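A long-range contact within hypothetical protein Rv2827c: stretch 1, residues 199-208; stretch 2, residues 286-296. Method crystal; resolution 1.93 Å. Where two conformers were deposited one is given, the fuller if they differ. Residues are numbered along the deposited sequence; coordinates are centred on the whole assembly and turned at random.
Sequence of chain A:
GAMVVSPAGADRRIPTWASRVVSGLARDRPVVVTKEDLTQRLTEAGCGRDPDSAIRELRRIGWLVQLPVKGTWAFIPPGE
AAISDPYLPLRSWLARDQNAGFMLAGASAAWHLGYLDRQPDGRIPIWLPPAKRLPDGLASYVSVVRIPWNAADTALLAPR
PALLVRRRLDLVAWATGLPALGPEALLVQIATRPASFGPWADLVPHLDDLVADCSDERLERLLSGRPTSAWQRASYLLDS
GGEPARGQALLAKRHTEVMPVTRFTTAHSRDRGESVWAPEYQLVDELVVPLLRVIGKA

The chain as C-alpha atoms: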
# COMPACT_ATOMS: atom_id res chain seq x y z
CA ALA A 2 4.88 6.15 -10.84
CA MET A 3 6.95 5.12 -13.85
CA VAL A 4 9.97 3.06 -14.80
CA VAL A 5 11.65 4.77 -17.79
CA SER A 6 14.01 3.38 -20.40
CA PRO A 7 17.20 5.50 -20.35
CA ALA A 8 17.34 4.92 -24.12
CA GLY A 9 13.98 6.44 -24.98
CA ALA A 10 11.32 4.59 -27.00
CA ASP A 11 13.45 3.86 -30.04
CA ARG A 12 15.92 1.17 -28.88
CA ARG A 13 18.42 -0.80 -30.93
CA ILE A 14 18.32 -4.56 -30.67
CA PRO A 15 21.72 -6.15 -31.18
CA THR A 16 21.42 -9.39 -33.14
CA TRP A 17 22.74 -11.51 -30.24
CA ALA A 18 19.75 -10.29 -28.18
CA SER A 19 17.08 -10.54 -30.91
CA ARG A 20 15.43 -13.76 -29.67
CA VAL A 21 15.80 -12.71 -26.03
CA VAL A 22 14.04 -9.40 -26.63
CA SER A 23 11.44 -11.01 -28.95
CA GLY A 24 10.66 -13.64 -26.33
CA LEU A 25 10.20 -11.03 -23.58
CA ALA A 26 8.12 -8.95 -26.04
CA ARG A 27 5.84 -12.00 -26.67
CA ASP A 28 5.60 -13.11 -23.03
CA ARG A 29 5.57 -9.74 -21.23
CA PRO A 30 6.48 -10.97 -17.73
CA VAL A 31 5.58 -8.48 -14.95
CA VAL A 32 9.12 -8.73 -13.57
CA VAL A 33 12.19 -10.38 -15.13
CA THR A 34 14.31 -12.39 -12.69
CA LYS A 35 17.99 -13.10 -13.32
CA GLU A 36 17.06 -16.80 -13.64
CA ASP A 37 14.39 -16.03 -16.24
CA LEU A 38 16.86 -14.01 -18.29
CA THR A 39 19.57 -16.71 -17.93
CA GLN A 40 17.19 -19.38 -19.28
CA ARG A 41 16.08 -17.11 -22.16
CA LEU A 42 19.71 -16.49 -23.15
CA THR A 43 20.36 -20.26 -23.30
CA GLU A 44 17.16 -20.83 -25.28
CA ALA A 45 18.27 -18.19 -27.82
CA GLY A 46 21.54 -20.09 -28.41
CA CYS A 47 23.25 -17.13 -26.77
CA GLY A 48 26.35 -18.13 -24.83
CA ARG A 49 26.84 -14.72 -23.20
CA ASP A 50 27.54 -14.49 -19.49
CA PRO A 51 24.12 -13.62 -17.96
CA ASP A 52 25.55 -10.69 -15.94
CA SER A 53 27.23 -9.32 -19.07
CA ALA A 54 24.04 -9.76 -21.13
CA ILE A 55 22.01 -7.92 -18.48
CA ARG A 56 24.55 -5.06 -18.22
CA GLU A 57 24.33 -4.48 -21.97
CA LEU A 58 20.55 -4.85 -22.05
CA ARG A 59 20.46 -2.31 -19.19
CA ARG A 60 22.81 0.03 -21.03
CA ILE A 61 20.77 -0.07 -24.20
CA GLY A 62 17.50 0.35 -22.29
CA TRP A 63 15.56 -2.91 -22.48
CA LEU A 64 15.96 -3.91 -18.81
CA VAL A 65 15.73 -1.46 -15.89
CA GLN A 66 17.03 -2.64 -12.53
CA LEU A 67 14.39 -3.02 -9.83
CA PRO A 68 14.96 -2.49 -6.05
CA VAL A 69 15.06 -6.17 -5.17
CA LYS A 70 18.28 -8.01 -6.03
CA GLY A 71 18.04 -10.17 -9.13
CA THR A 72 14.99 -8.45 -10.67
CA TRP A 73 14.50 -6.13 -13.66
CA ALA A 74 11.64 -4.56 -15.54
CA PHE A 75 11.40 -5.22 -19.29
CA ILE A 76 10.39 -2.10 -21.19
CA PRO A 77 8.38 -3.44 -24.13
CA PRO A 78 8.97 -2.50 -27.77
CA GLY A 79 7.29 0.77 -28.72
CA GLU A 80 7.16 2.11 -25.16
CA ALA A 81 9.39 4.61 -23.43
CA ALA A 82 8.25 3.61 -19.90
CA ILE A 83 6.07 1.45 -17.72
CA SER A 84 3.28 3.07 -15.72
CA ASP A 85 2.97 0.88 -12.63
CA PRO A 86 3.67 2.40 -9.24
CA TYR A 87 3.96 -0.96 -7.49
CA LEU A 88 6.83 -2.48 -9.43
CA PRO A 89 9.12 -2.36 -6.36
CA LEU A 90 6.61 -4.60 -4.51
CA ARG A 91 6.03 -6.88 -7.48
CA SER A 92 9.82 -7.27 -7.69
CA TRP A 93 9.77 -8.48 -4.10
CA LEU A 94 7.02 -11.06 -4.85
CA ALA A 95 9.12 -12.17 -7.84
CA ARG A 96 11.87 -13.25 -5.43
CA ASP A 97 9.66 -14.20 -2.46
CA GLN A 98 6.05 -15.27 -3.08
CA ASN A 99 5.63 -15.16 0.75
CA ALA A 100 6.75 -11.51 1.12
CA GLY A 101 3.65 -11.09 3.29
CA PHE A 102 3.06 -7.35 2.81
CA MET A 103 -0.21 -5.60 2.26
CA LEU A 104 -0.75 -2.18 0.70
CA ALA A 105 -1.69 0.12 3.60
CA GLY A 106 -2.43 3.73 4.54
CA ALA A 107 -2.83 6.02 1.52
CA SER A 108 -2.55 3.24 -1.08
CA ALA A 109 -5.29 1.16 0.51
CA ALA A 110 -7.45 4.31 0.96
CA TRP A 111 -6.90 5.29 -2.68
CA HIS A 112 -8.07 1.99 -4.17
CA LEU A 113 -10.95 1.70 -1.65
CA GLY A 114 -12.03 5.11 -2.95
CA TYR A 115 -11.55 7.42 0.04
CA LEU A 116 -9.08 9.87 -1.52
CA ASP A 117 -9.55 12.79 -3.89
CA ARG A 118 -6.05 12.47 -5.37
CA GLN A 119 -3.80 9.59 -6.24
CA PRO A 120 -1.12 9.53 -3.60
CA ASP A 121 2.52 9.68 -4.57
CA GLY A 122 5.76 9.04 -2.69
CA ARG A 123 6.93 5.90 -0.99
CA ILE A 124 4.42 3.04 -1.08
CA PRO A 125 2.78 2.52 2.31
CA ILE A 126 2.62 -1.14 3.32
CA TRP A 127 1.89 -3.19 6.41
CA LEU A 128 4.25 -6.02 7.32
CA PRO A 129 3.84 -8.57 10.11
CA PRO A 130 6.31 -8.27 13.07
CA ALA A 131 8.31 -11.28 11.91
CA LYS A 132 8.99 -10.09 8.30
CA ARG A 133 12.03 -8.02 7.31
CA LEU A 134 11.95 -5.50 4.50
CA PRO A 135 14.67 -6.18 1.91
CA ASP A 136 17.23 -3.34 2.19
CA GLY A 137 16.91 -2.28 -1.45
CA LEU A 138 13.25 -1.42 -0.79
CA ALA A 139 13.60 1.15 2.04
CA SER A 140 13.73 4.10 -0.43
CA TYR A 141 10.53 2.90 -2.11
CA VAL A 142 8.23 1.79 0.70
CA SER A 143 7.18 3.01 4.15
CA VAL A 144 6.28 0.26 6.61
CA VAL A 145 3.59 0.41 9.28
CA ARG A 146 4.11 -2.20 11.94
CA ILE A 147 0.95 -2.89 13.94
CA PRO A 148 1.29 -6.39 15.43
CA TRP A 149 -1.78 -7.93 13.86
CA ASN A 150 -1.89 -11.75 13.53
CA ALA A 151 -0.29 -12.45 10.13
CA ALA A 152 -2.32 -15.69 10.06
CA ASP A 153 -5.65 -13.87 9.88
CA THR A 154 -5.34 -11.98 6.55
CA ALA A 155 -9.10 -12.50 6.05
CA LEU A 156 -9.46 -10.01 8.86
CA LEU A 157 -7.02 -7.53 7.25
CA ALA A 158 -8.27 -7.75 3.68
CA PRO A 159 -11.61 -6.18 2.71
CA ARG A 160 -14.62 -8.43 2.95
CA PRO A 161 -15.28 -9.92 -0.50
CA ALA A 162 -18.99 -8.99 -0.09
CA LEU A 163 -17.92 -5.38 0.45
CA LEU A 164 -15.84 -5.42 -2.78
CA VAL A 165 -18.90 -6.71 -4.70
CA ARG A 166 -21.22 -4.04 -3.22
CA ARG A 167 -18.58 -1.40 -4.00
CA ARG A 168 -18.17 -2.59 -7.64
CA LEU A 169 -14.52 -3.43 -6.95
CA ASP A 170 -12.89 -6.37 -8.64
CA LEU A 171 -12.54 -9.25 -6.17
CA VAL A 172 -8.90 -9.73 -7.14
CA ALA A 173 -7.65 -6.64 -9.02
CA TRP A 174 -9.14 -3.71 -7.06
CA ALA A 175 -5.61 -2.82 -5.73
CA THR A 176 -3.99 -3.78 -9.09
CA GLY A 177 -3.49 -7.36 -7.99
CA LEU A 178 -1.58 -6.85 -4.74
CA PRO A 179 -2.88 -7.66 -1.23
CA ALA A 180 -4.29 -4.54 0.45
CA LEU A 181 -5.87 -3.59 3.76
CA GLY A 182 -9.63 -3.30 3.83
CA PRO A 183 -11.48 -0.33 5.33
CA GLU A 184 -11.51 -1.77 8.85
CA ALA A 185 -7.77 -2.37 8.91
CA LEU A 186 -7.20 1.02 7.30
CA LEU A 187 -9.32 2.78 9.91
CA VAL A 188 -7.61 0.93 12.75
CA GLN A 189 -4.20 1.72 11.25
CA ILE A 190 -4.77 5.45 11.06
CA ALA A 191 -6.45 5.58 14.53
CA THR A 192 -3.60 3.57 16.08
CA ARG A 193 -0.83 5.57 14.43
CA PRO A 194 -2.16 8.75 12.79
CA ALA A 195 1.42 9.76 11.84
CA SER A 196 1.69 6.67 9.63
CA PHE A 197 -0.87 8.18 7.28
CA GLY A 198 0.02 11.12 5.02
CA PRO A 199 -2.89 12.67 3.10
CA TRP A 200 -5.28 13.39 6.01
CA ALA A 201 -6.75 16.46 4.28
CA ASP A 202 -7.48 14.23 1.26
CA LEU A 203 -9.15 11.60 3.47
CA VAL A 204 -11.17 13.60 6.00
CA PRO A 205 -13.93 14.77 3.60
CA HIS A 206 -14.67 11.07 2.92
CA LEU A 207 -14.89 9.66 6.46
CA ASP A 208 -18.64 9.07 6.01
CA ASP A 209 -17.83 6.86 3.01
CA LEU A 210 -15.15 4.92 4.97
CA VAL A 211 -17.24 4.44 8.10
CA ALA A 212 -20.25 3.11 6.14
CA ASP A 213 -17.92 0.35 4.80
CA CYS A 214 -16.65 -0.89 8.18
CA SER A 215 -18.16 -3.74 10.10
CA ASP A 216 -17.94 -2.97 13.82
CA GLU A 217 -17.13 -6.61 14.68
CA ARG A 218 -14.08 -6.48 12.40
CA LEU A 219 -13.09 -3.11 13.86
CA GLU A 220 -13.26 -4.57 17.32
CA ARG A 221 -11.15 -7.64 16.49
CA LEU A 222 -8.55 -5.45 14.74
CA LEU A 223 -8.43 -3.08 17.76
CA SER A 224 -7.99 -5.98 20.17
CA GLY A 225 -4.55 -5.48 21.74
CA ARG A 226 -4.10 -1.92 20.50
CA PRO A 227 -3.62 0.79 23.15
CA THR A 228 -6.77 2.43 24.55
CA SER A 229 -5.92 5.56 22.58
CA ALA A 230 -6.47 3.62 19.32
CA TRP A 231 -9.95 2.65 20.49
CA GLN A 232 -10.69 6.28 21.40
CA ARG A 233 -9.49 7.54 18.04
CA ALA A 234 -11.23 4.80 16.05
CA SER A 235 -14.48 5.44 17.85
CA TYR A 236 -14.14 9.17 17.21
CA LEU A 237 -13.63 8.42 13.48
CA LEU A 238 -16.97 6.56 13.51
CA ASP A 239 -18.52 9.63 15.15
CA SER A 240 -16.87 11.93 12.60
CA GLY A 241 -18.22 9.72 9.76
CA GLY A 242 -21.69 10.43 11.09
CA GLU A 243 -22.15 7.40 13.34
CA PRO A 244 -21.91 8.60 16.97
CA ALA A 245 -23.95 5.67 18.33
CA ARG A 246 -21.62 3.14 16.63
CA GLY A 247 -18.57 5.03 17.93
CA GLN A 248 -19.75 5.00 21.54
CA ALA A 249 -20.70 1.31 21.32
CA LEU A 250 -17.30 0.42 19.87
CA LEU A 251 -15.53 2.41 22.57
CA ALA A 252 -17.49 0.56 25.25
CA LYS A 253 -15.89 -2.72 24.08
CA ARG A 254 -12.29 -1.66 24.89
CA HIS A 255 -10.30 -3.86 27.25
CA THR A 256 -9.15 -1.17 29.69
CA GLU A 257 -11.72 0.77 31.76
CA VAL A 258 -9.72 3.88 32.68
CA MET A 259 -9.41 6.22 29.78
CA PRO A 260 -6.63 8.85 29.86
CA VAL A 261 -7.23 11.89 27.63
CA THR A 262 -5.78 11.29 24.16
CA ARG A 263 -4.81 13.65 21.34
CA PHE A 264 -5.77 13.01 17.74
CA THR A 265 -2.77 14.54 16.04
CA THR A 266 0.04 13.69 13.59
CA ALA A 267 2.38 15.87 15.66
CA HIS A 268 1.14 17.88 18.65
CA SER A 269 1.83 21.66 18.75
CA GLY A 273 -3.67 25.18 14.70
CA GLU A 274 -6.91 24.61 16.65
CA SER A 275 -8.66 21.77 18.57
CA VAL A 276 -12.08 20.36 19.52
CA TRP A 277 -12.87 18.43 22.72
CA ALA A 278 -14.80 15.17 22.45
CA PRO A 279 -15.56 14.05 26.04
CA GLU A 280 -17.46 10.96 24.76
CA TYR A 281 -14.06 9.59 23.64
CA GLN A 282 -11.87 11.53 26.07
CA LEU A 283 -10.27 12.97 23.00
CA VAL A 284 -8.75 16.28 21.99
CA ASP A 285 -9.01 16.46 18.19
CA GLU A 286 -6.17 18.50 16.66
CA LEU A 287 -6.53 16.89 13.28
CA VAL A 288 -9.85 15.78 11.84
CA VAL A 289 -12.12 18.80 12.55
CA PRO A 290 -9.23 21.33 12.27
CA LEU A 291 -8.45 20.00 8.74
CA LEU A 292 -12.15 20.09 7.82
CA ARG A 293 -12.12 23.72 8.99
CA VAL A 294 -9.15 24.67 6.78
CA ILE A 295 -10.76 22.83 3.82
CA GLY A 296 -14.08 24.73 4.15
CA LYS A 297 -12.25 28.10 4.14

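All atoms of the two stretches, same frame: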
# COMPACT_ATOMS: atom_id res chain seq x y z
N PRO A 199 -1.92 11.69 3.63
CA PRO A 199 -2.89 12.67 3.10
C PRO A 199 -4.21 12.81 3.90
O PRO A 199 -5.31 12.60 3.38
CB PRO A 199 -3.13 12.18 1.67
CG PRO A 199 -2.96 10.65 1.78
CD PRO A 199 -1.95 10.41 2.89
N TRP A 200 -4.09 13.19 5.17
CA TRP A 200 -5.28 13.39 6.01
C TRP A 200 -6.29 14.35 5.41
O TRP A 200 -7.49 14.08 5.43
CB TRP A 200 -4.88 13.85 7.42
CG TRP A 200 -4.47 12.71 8.29
CD1 TRP A 200 -3.21 12.28 8.53
CD2 TRP A 200 -5.34 11.81 8.98
NE1 TRP A 200 -3.23 11.19 9.36
CE2 TRP A 200 -4.53 10.89 9.66
CE3 TRP A 200 -6.73 11.73 9.13
CZ2 TRP A 200 -5.06 9.86 10.46
CZ3 TRP A 200 -7.25 10.71 9.92
CH2 TRP A 200 -6.41 9.80 10.58
N ALA A 201 -5.83 15.47 4.86
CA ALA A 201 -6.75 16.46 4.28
C ALA A 201 -7.51 15.87 3.10
O ALA A 201 -8.65 16.23 2.84
CB ALA A 201 -6.02 17.75 3.86
N ASP A 202 -6.88 14.93 2.39
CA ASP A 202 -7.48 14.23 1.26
C ASP A 202 -8.51 13.19 1.75
O ASP A 202 -9.47 12.86 1.05
CB ASP A 202 -6.36 13.55 0.48
CG ASP A 202 -6.55 13.60 -1.01
OD1 ASP A 202 -6.54 12.53 -1.63
OD2 ASP A 202 -6.69 14.70 -1.59
N LEU A 203 -8.28 12.65 2.94
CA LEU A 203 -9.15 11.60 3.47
C LEU A 203 -10.37 12.17 4.19
O LEU A 203 -11.49 11.69 4.01
CB LEU A 203 -8.38 10.69 4.43
CG LEU A 203 -9.21 9.65 5.20
CD1 LEU A 203 -9.72 8.55 4.26
CD2 LEU A 203 -8.38 9.05 6.30
N VAL A 204 -10.16 13.20 5.01
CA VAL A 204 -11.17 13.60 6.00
C VAL A 204 -12.54 13.98 5.42
O VAL A 204 -13.53 13.79 6.11
CB VAL A 204 -10.69 14.64 7.05
CG1 VAL A 204 -9.67 14.01 7.99
CG2 VAL A 204 -10.10 15.91 6.39
N PRO A 205 -12.60 14.52 4.18
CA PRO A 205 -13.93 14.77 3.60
C PRO A 205 -14.73 13.50 3.32
O PRO A 205 -15.95 13.58 3.13
CB PRO A 205 -13.61 15.47 2.27
CG PRO A 205 -12.26 16.08 2.51
CD PRO A 205 -11.55 14.98 3.25
N HIS A 206 -14.05 12.36 3.29
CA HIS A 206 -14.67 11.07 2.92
C HIS A 206 -14.77 10.07 4.06
O HIS A 206 -14.91 8.88 3.82
CB HIS A 206 -13.91 10.43 1.73
CG HIS A 206 -13.64 11.40 0.62
ND1 HIS A 206 -14.63 12.18 0.07
CD2 HIS A 206 -12.49 11.75 0.00
CE1 HIS A 206 -14.10 12.96 -0.86
NE2 HIS A 206 -12.81 12.71 -0.92
N LEU A 207 -14.70 10.54 5.31
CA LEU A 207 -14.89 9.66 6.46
C LEU A 207 -16.26 9.00 6.47
O LEU A 207 -16.37 7.87 6.89
CB LEU A 207 -14.68 10.41 7.79
CG LEU A 207 -13.24 10.84 8.09
CD1 LEU A 207 -13.21 11.53 9.42
CD2 LEU A 207 -12.32 9.58 8.11
N ASP A 208 -17.31 9.71 6.03
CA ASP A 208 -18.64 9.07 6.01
C ASP A 208 -18.62 7.80 5.14
O ASP A 208 -19.13 6.72 5.53
CB ASP A 208 -19.71 10.05 5.52
CG ASP A 208 -19.35 10.75 4.18
OD1 ASP A 208 -18.27 10.54 3.57
OD2 ASP A 208 -20.18 11.55 3.74
N GLU A 286 -7.00 17.46 17.26
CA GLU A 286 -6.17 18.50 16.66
C GLU A 286 -6.02 18.31 15.16
O GLU A 286 -5.30 19.06 14.48
CB GLU A 286 -4.81 18.52 17.35
CG GLU A 286 -4.95 18.72 18.84
CD GLU A 286 -3.64 18.72 19.59
OE1 GLU A 286 -2.58 18.43 19.00
OE2 GLU A 286 -3.68 19.03 20.81
N LEU A 287 -6.75 17.34 14.64
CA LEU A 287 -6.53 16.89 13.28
C LEU A 287 -7.76 16.86 12.38
O LEU A 287 -7.79 17.52 11.37
CB LEU A 287 -5.85 15.52 13.29
CG LEU A 287 -5.64 14.75 11.99
CD1 LEU A 287 -4.63 15.46 11.11
CD2 LEU A 287 -5.13 13.38 12.37
N VAL A 288 -8.75 16.05 12.74
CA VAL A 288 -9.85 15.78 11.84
C VAL A 288 -10.70 17.04 11.61
O VAL A 288 -10.74 17.55 10.48
CB VAL A 288 -10.68 14.57 12.32
CG1 VAL A 288 -11.94 14.39 11.47
CG2 VAL A 288 -9.82 13.29 12.24
N VAL A 289 -11.32 17.56 12.66
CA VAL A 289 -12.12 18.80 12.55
C VAL A 289 -11.28 20.04 12.14
O VAL A 289 -11.65 20.76 11.20
CB VAL A 289 -13.03 19.01 13.80
CG1 VAL A 289 -13.91 20.24 13.63
CG2 VAL A 289 -13.91 17.79 13.99
N PRO A 290 -10.11 20.25 12.76
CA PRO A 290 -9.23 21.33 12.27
C PRO A 290 -8.86 21.30 10.77
O PRO A 290 -8.79 22.38 10.15
CB PRO A 290 -7.97 21.15 13.12
CG PRO A 290 -8.47 20.51 14.36
CD PRO A 290 -9.51 19.56 13.92
N LEU A 291 -8.61 20.12 10.20
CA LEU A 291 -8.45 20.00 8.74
C LEU A 291 -9.72 20.33 7.99
O LEU A 291 -9.66 21.02 6.97
CB LEU A 291 -7.98 18.61 8.30
CG LEU A 291 -6.51 18.30 8.53
CD1 LEU A 291 -6.23 16.89 8.10
CD2 LEU A 291 -5.58 19.28 7.80
N LEU A 292 -10.86 19.80 8.45
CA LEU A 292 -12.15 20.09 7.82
C LEU A 292 -12.44 21.59 7.82
O LEU A 292 -13.04 22.13 6.88
CB LEU A 292 -13.27 19.34 8.53
CG LEU A 292 -13.26 17.85 8.26
CD1 LEU A 292 -14.29 17.20 9.12
CD2 LEU A 292 -13.56 17.60 6.77
N ARG A 293 -11.99 22.26 8.88
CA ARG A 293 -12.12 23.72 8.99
C ARG A 293 -11.25 24.50 8.01
O ARG A 293 -11.70 25.52 7.48
CB ARG A 293 -11.88 24.18 10.43
CG ARG A 293 -13.14 24.09 11.22
CD ARG A 293 -12.96 24.21 12.71
NE ARG A 293 -14.17 23.72 13.37
CZ ARG A 293 -14.35 23.63 14.68
NH1 ARG A 293 -13.39 23.98 15.51
NH2 ARG A 293 -15.51 23.16 15.15
N VAL A 294 -10.03 24.03 7.76
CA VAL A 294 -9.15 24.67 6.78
C VAL A 294 -9.72 24.46 5.37
O VAL A 294 -9.75 25.39 4.55
CB VAL A 294 -7.69 24.15 6.87
CG1 VAL A 294 -6.80 24.84 5.83
CG2 VAL A 294 -7.12 24.36 8.28
N ILE A 295 -10.19 23.23 5.11
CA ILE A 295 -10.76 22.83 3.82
C ILE A 295 -12.01 23.64 3.42
O ILE A 295 -12.17 23.98 2.25
CB ILE A 295 -11.07 21.31 3.78
CG1 ILE A 295 -9.79 20.50 3.96
CG2 ILE A 295 -11.76 20.89 2.46
CD1 ILE A 295 -10.04 19.07 4.33
N GLY A 296 -12.87 23.94 4.39
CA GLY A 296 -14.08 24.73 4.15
C GLY A 296 -13.79 26.19 3.81
O GLY A 296 -14.50 26.81 3.01

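Residues 286-296 are dominated by one regular helix, 288-296, with Leu287 at its N-cap position. Its i to i+4 ladder is continuous: Leu291 N donates to Leu287 O at 3.0 Å, Arg293 N to Val289 O at 2.8 Å and Ile295 N to Leu291 O at 2.9 Å. Residues 199-208 follow a more broken path. Pro199 occupies the N-cap position of a helix that begins at Trp200, where Val204 N reaches Trp200 O at 2.8 Å; a 3-10 segment follows at Val204 and Pro205, and His206 N bonds to Leu203 O at 2.7 Å before a second helix starts at Leu207. The backbones come close at two points, with CA-CA distances of 5.9 Å for Ala201 and Leu291 and 6.4 Å for Val204 and Val288. The chain numbers therefore run in opposite senses through this pairing.

No hydrogen bond crosses between the stretches. The helix of stretch 2 satisfies its backbone largely through its own i to i+4 bonds; stretch 1 has fewer, several of them weak. The 443 Å² buried between them, both sides summed, comes mainly from apolar side chains, with some main-chain contribution at Ala201.

Trp200 and Leu287 supply the most directional contact. Leu287 CD2 lies 3.7 Å from the centroid of the six-membered ring of Trp200 and 12° off the ring normal, so the methyl sits almost squarely over the face, the geometry of a CH-pi interaction. The indole is not left with an unmet donor, since Trp200 NE1 is hydrogen-bonded elsewhere in the structure. Nearer the backbone, Trp200 CB packs against Leu291 CD1 at 3.4 Å, a tight van der Waals approach. The same methyl carbon, Leu291 CD1, is 3.6 Å from Ala201 N, so this leucine packs against main chain as well as side chain; the small Ala201 CB stands 4.2 Å from Leu291 CD2.

Val204 points toward the helix and has the largest covered area of any residue here. Its CG2 methyl is the hub: Val204 CG2 lies 3.9 Å from Leu291 CB, 3.9 Å from Leu292 CD2 and 3.8 Å from Ile295 CD1, touching residues on successive turns. The CA-to-CB bond of Leu292 points sideways, but the end of its side chain comes nearer and makes this contact. Ile295 CD1 also makes a main-chain contact with Ala201 O at 3.5 Å, and its approach to Pro205 CG at 4.1 Å extends the apolar patch.

At the other end, Leu207 CD1 meets Val288 CG1 at 3.7 Å, while Val204 CG1 stands 4.2 Å from that same Val288 CG1. The side-chain contacts are apolar and no hydrogen bond crosses, as expected for packing by van der Waals contact.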